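Local coordinates for arsenate Reductase (Corynebacterium glutamicum, PDB 3T38), which probably reduces arsenate to arsenite in a thioredoxin-dependent reaction and has a low-molecular-weight tyrosine phosphatase fold, at residues P82-Q96 with V110-H124. Residues are numbered along the deposited sequence; the frame is centred on the assembly and turned at random.
Sequences PQVLFICVHNAGRSQ and VEVRSAGSLPASEIH
Pro82 O accepts the N-H of Glu111 and starts a parallel pairing of strands 83-88 and 111-116. These strands and helix 94-106 between them form a beta-alpha-beta unit of the low-molecular-weight tyrosine phosphatase fold. Strand 111-116 lies at the sheet edge within the chain, and 83-88 is an inner strand that also pairs with 156-159. Gln83 runs alongside Glu111, with amide and carboxylate planes 75° apart. Its NE2 bonds weakly to Glu111 OE2, but Val81 O is its stronger partner, and OE2 is also held by His68. Gln83 OE1 lies at the edge of the Arg113 guanidinium, 3.0 Å from NH1, with a weaker bond from NH2. A water accepts from Arg113 NH1 and bonds weakly to Val84 O. Val84 O also takes the N-H of Arg113, with Arg113 N 2.7 Å away. Leu85 CD1 packs on Arg113 CB, 3.8 Å away. On the opposite sheet face, Phe86 meets Val112 CG1 with its ring edge, CE1 at 3.4 Å. Helices 94-106 and 190-211 also contact Phe86.

Cys88 to Ser95 follow the CX5RS sequence of the family's phosphate-binding P-loop. Val89 O receives the Leu118 N-H, and Val89 CG1 touches Leu118 CD1. His90 O takes the Ala120 N-H on a lone pair. The Asn91 side chain points toward strand 111-116, CG anti to the backbone N (chi1 -169°), which brings CG to 3.5 Å from Ala115 CA. Its ND2 points almost straight at Ser114 OG (N-H...O 171°), while Lys144 N binds OD1. Ala92 O receives the His124 N-H, just before helix 125-133. The Gln96 chain bends at chi2, and its NE2 gives a 2.8 Å bond to Asn91 O from above the carbonyl plane.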
ATOM      1  N   PRO A  82       8.741  12.019 -21.127  1.00 37.05           N
ATOM      2  CA  PRO A  82       8.804  12.436 -19.711  1.00 34.61           C
ATOM      3  C   PRO A  82       7.672  11.866 -18.893  1.00 31.81           C
ATOM      4  O   PRO A  82       6.555  11.765 -19.376  1.00 31.12           O
ATOM      5  CB  PRO A  82       8.655  13.964 -19.774  1.00 35.11           C
ATOM      6  CG  PRO A  82       9.192  14.319 -21.170  1.00 37.52           C
ATOM      7  CD  PRO A  82       8.814  13.158 -22.063  1.00 38.66           C
ATOM      8  N   GLN A  83       7.982  11.518 -17.660  1.00 29.83           N
ATOM      9  CA  GLN A  83       7.078  10.858 -16.733  1.00 27.66           C
ATOM     10  C   GLN A  83       6.895  11.794 -15.546  1.00 27.63           C
ATOM     11  O   GLN A  83       7.853  12.189 -14.894  1.00 28.74           O
ATOM     12  CB  GLN A  83       7.716   9.578 -16.277  1.00 25.87           C
ATOM     13  CG  GLN A  83       8.377   8.685 -17.450  1.00 28.88           C
ATOM     14  CD  GLN A  83       7.362   7.696 -18.048  1.00 26.17           C
ATOM     15  OE1 GLN A  83       6.692   6.964 -17.314  1.00 27.22           O
ATOM     16  NE2 GLN A  83       7.229   7.691 -19.348  1.00 25.98           N
ATOM     17  N   VAL A  84       5.659  12.174 -15.250  1.00 28.41           N
ATOM     18  CA  VAL A  84       5.393  13.136 -14.173  1.00 25.32           C
ATOM     19  C   VAL A  84       4.444  12.530 -13.154  1.00 26.87           C
ATOM     20  O   VAL A  84       3.507  11.792 -13.527  1.00 26.95           O
ATOM     21  CB  VAL A  84       4.776  14.372 -14.765  1.00 27.34           C
ATOM     22  CG1 VAL A  84       4.443  15.408 -13.696  1.00 20.59           C
ATOM     23  CG2 VAL A  84       5.691  14.956 -15.879  1.00 24.99           C
ATOM     24  N   LEU A  85       4.696  12.814 -11.862  1.00 26.07           N
ATOM     25  CA  LEU A  85       3.899  12.315 -10.806  1.00 24.02           C
ATOM     26  C   LEU A  85       3.427  13.461  -9.880  1.00 25.68           C
ATOM     27  O   LEU A  85       4.250  14.254  -9.406  1.00 25.42           O
ATOM     28  CB  LEU A  85       4.714  11.293 -10.005  1.00 23.59           C
ATOM     29  CG  LEU A  85       4.008  10.875  -8.689  1.00 23.20           C
ATOM     30  CD1 LEU A  85       2.797   9.958  -8.886  1.00 17.61           C
ATOM     31  CD2 LEU A  85       4.917  10.274  -7.678  1.00 24.24           C
ATOM     32  N   PHE A  86       2.120  13.518  -9.590  1.00 25.05           N
ATOM     33  CA  PHE A  86       1.572  14.473  -8.594  1.00 25.67           C
ATOM     34  C   PHE A  86       1.110  13.697  -7.364  1.00 25.26           C
ATOM     35  O   PHE A  86       0.547  12.607  -7.510  1.00 25.89           O
ATOM     36  CB  PHE A  86       0.405  15.304  -9.162  1.00 24.95           C
ATOM     37  CG  PHE A  86       0.786  16.095 -10.383  1.00 25.95           C
ATOM     38  CD1 PHE A  86       0.699  15.509 -11.678  1.00 25.20           C
ATOM     39  CD2 PHE A  86       1.315  17.388 -10.256  1.00 22.59           C
ATOM     40  CE1 PHE A  86       1.082  16.252 -12.833  1.00 26.76           C
ATOM     41  CE2 PHE A  86       1.699  18.145 -11.417  1.00 24.25           C
ATOM     42  CZ  PHE A  86       1.605  17.575 -12.684  1.00 25.74           C
ATOM     43  N   ILE A  87       1.326  14.274  -6.176  1.00 24.34           N
ATOM     44  CA  ILE A  87       1.083  13.583  -4.913  1.00 22.22           C
ATOM     45  C   ILE A  87       0.419  14.590  -3.980  1.00 22.91           C
ATOM     46  O   ILE A  87       0.975  15.650  -3.818  1.00 23.30           O
ATOM     47  CB  ILE A  87       2.451  13.115  -4.245  1.00 21.88           C
ATOM     48  CG1 ILE A  87       3.238  12.178  -5.197  1.00 17.68           C
ATOM     49  CG2 ILE A  87       2.195  12.349  -2.900  1.00 20.11           C
ATOM     50  CD1 ILE A  87       4.535  11.769  -4.671  1.00 17.23           C
ATOM     51  N   CYS A  88      -0.749  14.252  -3.404  1.00 22.69           N
ATOM     52  CA  CYS A  88      -1.454  15.106  -2.378  1.00 24.69           C
ATOM     53  C   CYS A  88      -1.994  14.117  -1.359  1.00 25.13           C
ATOM     54  O   CYS A  88      -1.596  12.932  -1.388  1.00 23.51           O
ATOM     55  CB  CYS A  88      -2.597  15.928  -3.002  1.00 26.33           C
ATOM     56  SG  CYS A  88      -4.026  14.911  -3.672  1.00 27.93           S
ATOM     57  N   VAL A  89      -2.811  14.568  -0.407  1.00 27.00           N
ATOM     58  CA  VAL A  89      -3.153  13.659   0.689  1.00 27.31           C
ATOM     59  C   VAL A  89      -4.091  12.531   0.223  1.00 27.10           C
ATOM     60  O   VAL A  89      -3.727  11.386   0.302  1.00 28.71           O
ATOM     61  CB  VAL A  89      -3.664  14.383   1.962  1.00 30.19           C
ATOM     62  CG1 VAL A  89      -4.104  13.351   3.023  1.00 27.67           C
ATOM     63  CG2 VAL A  89      -2.575  15.345   2.525  1.00 27.79           C
ATOM     64  N   HIS A  90      -5.227  12.871  -0.381  1.00 25.09           N
ATOM     65  CA  HIS A  90      -6.326  11.948  -0.615  1.00 23.80           C
ATOM     66  C   HIS A  90      -6.414  11.470  -2.030  1.00 23.19           C
ATOM     67  O   HIS A  90      -7.249  10.616  -2.307  1.00 23.01           O
ATOM     68  CB  HIS A  90      -7.628  12.644  -0.303  1.00 24.31           C
ATOM     69  CG  HIS A  90      -7.732  13.034   1.121  1.00 30.27           C
ATOM     70  ND1 HIS A  90      -7.865  14.339   1.516  1.00 34.20           N
ATOM     71  CD2 HIS A  90      -7.692  12.286   2.255  1.00 34.32           C
ATOM     72  CE1 HIS A  90      -7.951  14.381   2.835  1.00 39.16           C
ATOM     73  NE2 HIS A  90      -7.833  13.147   3.305  1.00 39.40           N
ATOM     74  N   ASN A  91      -5.583  12.028  -2.902  1.00 21.70           N
ATOM     75  CA  ASN A  91      -5.569  11.684  -4.306  1.00 23.66           C
ATOM     76  C   ASN A  91      -7.015  11.769  -4.827  1.00 24.47           C
ATOM     77  O   ASN A  91      -7.435  10.972  -5.674  1.00 25.73           O
ATOM     78  CB  ASN A  91      -4.906  10.289  -4.586  1.00 21.16           C
ATOM     79  CG  ASN A  91      -4.642  10.053  -6.082  1.00 23.74           C
ATOM     80  OD1 ASN A  91      -4.737   8.917  -6.575  1.00 26.46           O
ATOM     81  ND2 ASN A  91      -4.329  11.120  -6.818  1.00 21.76           N
ATOM     82  N   ALA A  92      -7.782  12.710  -4.275  1.00 24.29           N
ATOM     83  CA  ALA A  92      -9.104  12.959  -4.727  1.00 25.09           C
ATOM     84  C   ALA A  92      -9.345  14.343  -5.290  1.00 26.75           C
ATOM     85  O   ALA A  92     -10.371  14.561  -5.964  1.00 27.52           O
ATOM     86  CB  ALA A  92     -10.047  12.694  -3.647  1.00 25.20           C
ATOM     87  N   GLY A  93      -8.444  15.291  -5.018  1.00 27.46           N
ATOM     88  CA  GLY A  93      -8.614  16.692  -5.441  1.00 28.10           C
ATOM     89  C   GLY A  93      -7.369  17.159  -6.162  1.00 29.24           C
ATOM     90  O   GLY A  93      -7.099  16.753  -7.318  1.00 28.55           O
ATOM     91  N   ARG A  94      -6.554  17.938  -5.440  1.00 29.24           N
ATOM     92  CA  ARG A  94      -5.280  18.515  -5.949  1.00 28.25           C
ATOM     93  C   ARG A  94      -4.490  17.681  -6.983  1.00 27.31           C
ATOM     94  O   ARG A  94      -4.186  18.163  -8.085  1.00 27.26           O
ATOM     95  CB  ARG A  94      -4.333  18.807  -4.775  1.00 26.81           C
ATOM     96  CG  ARG A  94      -4.780  19.974  -3.894  1.00 31.02           C
ATOM     97  CD  ARG A  94      -3.965  20.054  -2.592  1.00 32.90           C
ATOM     98  NE  ARG A  94      -4.237  21.255  -1.810  1.00 37.91           N
ATOM     99  CZ  ARG A  94      -5.331  21.462  -1.064  1.00 41.87           C
ATOM    100  NH1 ARG A  94      -6.306  20.548  -0.996  1.00 39.10           N
ATOM    101  NH2 ARG A  94      -5.460  22.604  -0.379  1.00 45.01           N
ATOM    102  N   SER A  95      -4.101  16.459  -6.618  1.00 26.05           N
ATOM    103  CA  SER A  95      -3.263  15.660  -7.552  1.00 25.21           C
ATOM    104  C   SER A  95      -4.024  15.179  -8.784  1.00 24.39           C
ATOM    105  O   SER A  95      -3.437  14.959  -9.842  1.00 26.25           O
ATOM    106  CB  SER A  95      -2.542  14.488  -6.859  1.00 23.16           C
ATOM    107  OG  SER A  95      -3.428  13.623  -6.149  1.00 25.01           O
ATOM    108  N   GLN A  96      -5.311  14.997  -8.644  1.00 23.51           N
ATOM    109  CA  GLN A  96      -6.153  14.564  -9.759  1.00 25.12           C
ATOM    110  C   GLN A  96      -6.400  15.696 -10.742  1.00 26.12           C
ATOM    111  O   GLN A  96      -6.403  15.473 -11.954  1.00 28.44           O
ATOM    112  CB  GLN A  96      -7.496  14.010  -9.244  1.00 24.41           C
ATOM    113  CG  GLN A  96      -7.357  12.776  -8.329  1.00 23.55           C
ATOM    114  CD  GLN A  96      -7.190  11.470  -9.120  1.00 26.36           C
ATOM    115  OE1 GLN A  96      -6.986  11.487 -10.337  1.00 31.51           O
ATOM    116  NE2 GLN A  96      -7.299  10.321  -8.432  1.00 24.73           N
ATOM    117  N   VAL A 110       3.560  13.369 -22.609  1.00 36.67           N
ATOM    118  CA  VAL A 110       4.037  12.940 -21.296  1.00 34.70           C
ATOM    119  C   VAL A 110       3.198  11.744 -20.760  1.00 34.36           C
ATOM    120  O   VAL A 110       2.056  11.499 -21.233  1.00 35.29           O
ATOM    121  CB  VAL A 110       4.217  14.144 -20.252  1.00 34.95           C
ATOM    122  CG1 VAL A 110       5.002  15.320 -20.869  1.00 36.75           C
ATOM    123  CG2 VAL A 110       2.955  14.678 -19.817  1.00 36.13           C
ATOM    124  N   GLU A 111       3.778  10.958 -19.856  1.00 31.03           N
ATOM    125  CA  GLU A 111       3.014  10.042 -19.049  1.00 30.92           C
ATOM    126  C   GLU A 111       2.758  10.674 -17.681  1.00 26.80           C
ATOM    127  O   GLU A 111       3.678  11.004 -16.991  1.00 26.79           O
ATOM    128  CB  GLU A 111       3.710   8.683 -18.920  1.00 31.62           C
ATOM    129  CG  GLU A 111       4.007   8.089 -20.293  1.00 40.51           C
ATOM    130  CD  GLU A 111       3.868   6.565 -20.317  1.00 49.50           C
ATOM    131  OE1 GLU A 111       2.796   6.065 -19.879  1.00 53.05           O
ATOM    132  OE2 GLU A 111       4.832   5.888 -20.757  1.00 49.39           O
ATOM    133  N   VAL A 112       1.505  10.855 -17.295  1.00 26.45           N
ATOM    134  CA  VAL A 112       1.241  11.571 -16.032  1.00 24.31           C
ATOM    135  C   VAL A 112       0.612  10.598 -15.044  1.00 24.67           C
ATOM    136  O   VAL A 112      -0.269   9.856 -15.423  1.00 25.20           O
ATOM    137  CB  VAL A 112       0.310  12.786 -16.247  1.00 24.76           C
ATOM    138  CG1 VAL A 112       0.372  13.759 -14.989  1.00 23.13           C
ATOM    139  CG2 VAL A 112       0.711  13.604 -17.530  1.00 24.49           C
ATOM    140  N   ARG A 113       1.020  10.651 -13.759  1.00 25.16           N
ATOM    141  CA  ARG A 113       0.462   9.822 -12.702  1.00 23.27           C
ATOM    142  C   ARG A 113       0.098  10.636 -11.518  1.00 23.98           C
ATOM    143  O   ARG A 113       0.645  11.738 -11.297  1.00 23.39           O
ATOM    144  CB  ARG A 113       1.480   8.817 -12.279  1.00 22.70           C
ATOM    145  CG  ARG A 113       2.005   8.074 -13.462  1.00 24.14           C
ATOM    146  CD  ARG A 113       2.741   6.817 -13.043  1.00 21.37           C
ATOM    147  NE  ARG A 113       3.042   5.926 -14.179  1.00 23.59           N
ATOM    148  CZ  ARG A 113       4.116   6.015 -14.956  1.00 26.20           C
ATOM    149  NH1 ARG A 113       4.969   7.031 -14.817  1.00 27.06           N
ATOM    150  NH2 ARG A 113       4.322   5.106 -15.925  1.00 33.29           N
ATOM    151  N   SER A 114      -0.837  10.112 -10.727  1.00 23.39           N
ATOM    152  CA  SER A 114      -1.070  10.706  -9.396  1.00 23.46           C
ATOM    153  C   SER A 114      -1.203   9.674  -8.268  1.00 23.22           C
ATOM    154  O   SER A 114      -1.374   8.497  -8.527  1.00 21.71           O
ATOM    155  CB  SER A 114      -2.322  11.599  -9.423  1.00 24.82           C
ATOM    156  OG  SER A 114      -3.495  10.895  -9.861  1.00 23.03           O
ATOM    157  N   ALA A 115      -1.132  10.121  -6.998  1.00 23.29           N
ATOM    158  CA  ALA A 115      -1.269   9.188  -5.907  1.00 22.92           C
ATOM    159  C   ALA A 115      -1.464   9.960  -4.645  1.00 24.25           C
ATOM    160  O   ALA A 115      -1.284  11.183  -4.647  1.00 23.73           O
ATOM    161  CB  ALA A 115      -0.014   8.200  -5.825  1.00 21.25           C
ATOM    162  N   GLY A 116      -1.848   9.237  -3.586  1.00 22.98           N
ATOM    163  CA  GLY A 116      -2.150   9.835  -2.310  1.00 23.91           C
ATOM    164  C   GLY A 116      -1.385   9.129  -1.212  1.00 24.09           C
ATOM    165  O   GLY A 116      -0.989   7.959  -1.374  1.00 24.55           O
ATOM    166  N   SER A 117      -1.095   9.865  -0.137  1.00 24.61           N
ATOM    167  CA  SER A 117      -0.615   9.248   1.091  1.00 24.61           C
ATOM    168  C   SER A 117      -1.794   8.520   1.788  1.00 24.44           C
ATOM    169  O   SER A 117      -1.596   7.506   2.467  1.00 24.43           O
ATOM    170  CB  SER A 117       0.045  10.292   2.013  1.00 26.25           C
ATOM    171  OG  SER A 117      -0.877  11.277   2.439  1.00 26.35           O
ATOM    172  N   LEU A 118      -2.994   9.094   1.721  1.00 23.37           N
ATOM    173  CA  LEU A 118      -4.124   8.518   2.458  1.00 22.78           C
ATOM    174  C   LEU A 118      -5.384   8.564   1.548  1.00 21.62           C
ATOM    175  O   LEU A 118      -6.315   9.386   1.743  1.00 22.09           O
ATOM    176  CB  LEU A 118      -4.369   9.313   3.748  1.00 24.11           C
ATOM    177  CG  LEU A 118      -3.223   9.552   4.740  1.00 28.80           C
ATOM    178  CD1 LEU A 118      -3.646  10.619   5.908  1.00 27.11           C
ATOM    179  CD2 LEU A 118      -2.626   8.235   5.378  1.00 27.81           C
ATOM    180  N   PRO A 119      -5.405   7.705   0.531  1.00 19.44           N
ATOM    181  CA  PRO A 119      -6.471   7.819  -0.475  1.00 19.16           C
ATOM    182  C   PRO A 119      -7.875   7.877   0.084  1.00 21.44           C
ATOM    183  O   PRO A 119      -8.234   7.108   0.937  1.00 22.64           O
ATOM    184  CB  PRO A 119      -6.307   6.536  -1.305  1.00 18.07           C
ATOM    185  CG  PRO A 119      -4.822   6.175  -1.162  1.00 18.40           C
ATOM    186  CD  PRO A 119      -4.470   6.577   0.276  1.00 16.95           C
ATOM    187  N   ALA A 120      -8.709   8.737  -0.473  1.00 24.38           N
ATOM    188  CA  ALA A 120     -10.141   8.630  -0.288  1.00 26.69           C
ATOM    189  C   ALA A 120     -10.673   7.432  -1.090  1.00 28.30           C
ATOM    190  O   ALA A 120      -9.918   6.724  -1.775  1.00 27.13           O
ATOM    191  CB  ALA A 120     -10.831   9.926  -0.737  1.00 26.49           C
ATOM    192  N   SER A 121     -11.984   7.219  -1.009  1.00 30.75           N
ATOM    193  CA  SER A 121     -12.584   6.106  -1.690  1.00 32.80           C
ATOM    194  C   SER A 121     -12.936   6.447  -3.113  1.00 33.64           C
ATOM    195  O   SER A 121     -13.053   5.546  -3.943  1.00 35.62           O
ATOM    196  CB  SER A 121     -13.814   5.611  -0.943  1.00 34.41           C
ATOM    197  OG  SER A 121     -14.800   6.589  -0.977  1.00 36.87           O
ATOM    198  N   GLU A 122     -13.067   7.740  -3.399  1.00 34.37           N
ATOM    199  CA  GLU A 122     -13.405   8.237  -4.737  1.00 35.57           C
ATOM    200  C   GLU A 122     -12.935   9.681  -4.934  1.00 33.84           C
ATOM    201  O   GLU A 122     -12.668  10.411  -3.976  1.00 32.71           O
ATOM    202  CB  GLU A 122     -14.915   8.153  -5.011  1.00 38.61           C
ATOM    203  CG  GLU A 122     -15.529   6.735  -5.065  1.00 45.14           C
ATOM    204  CD  GLU A 122     -16.974   6.764  -5.572  1.00 57.04           C
ATOM    205  OE1 GLU A 122     -17.438   7.863  -5.962  1.00 61.66           O
ATOM    206  OE2 GLU A 122     -17.666   5.712  -5.581  1.00 61.36           O
ATOM    207  N   ILE A 123     -12.813  10.075  -6.192  1.00 33.14           N
ATOM    208  CA  ILE A 123     -12.491  11.436  -6.537  1.00 33.01           C
ATOM    209  C   ILE A 123     -13.595  12.360  -5.934  1.00 33.98           C
ATOM    210  O   ILE A 123     -14.745  11.999  -5.887  1.00 33.82           O
ATOM    211  CB  ILE A 123     -12.498  11.647  -8.076  1.00 33.53           C
ATOM    212  CG1 ILE A 123     -11.632  10.625  -8.837  1.00 35.51           C
ATOM    213  CG2 ILE A 123     -12.123  13.077  -8.441  1.00 32.62           C
ATOM    214  CD1 ILE A 123     -10.309  10.387  -8.297  1.00 29.21           C
ATOM    215  N   HIS A 124     -13.216  13.565  -5.526  1.00 33.48           N
ATOM    216  CA  HIS A 124     -14.184  14.567  -5.096  1.00 35.18           C
ATOM    217  C   HIS A 124     -15.168  14.822  -6.277  1.00 35.83           C
ATOM    218  O   HIS A 124     -14.758  15.104  -7.385  1.00 34.62           O
ATOM    219  CB  HIS A 124     -13.423  15.843  -4.712  1.00 33.44           C
ATOM    220  CG  HIS A 124     -14.223  16.814  -3.911  1.00 35.77           C
ATOM    221  ND1 HIS A 124     -15.392  17.388  -4.377  1.00 37.30           N
ATOM    222  CD2 HIS A 124     -14.019  17.318  -2.672  1.00 35.38           C
ATOM    223  CE1 HIS A 124     -15.871  18.205  -3.461  1.00 39.83           C
ATOM    224  NE2 HIS A 124     -15.060  18.180  -2.416  1.00 42.92           N
TER
HETATM  225  O   HOH W   1       5.083   9.419 -13.134  1.00 18.45           O
HETATM  226  O   HOH W   2      -4.177  10.894 -12.305  1.00 18.77           O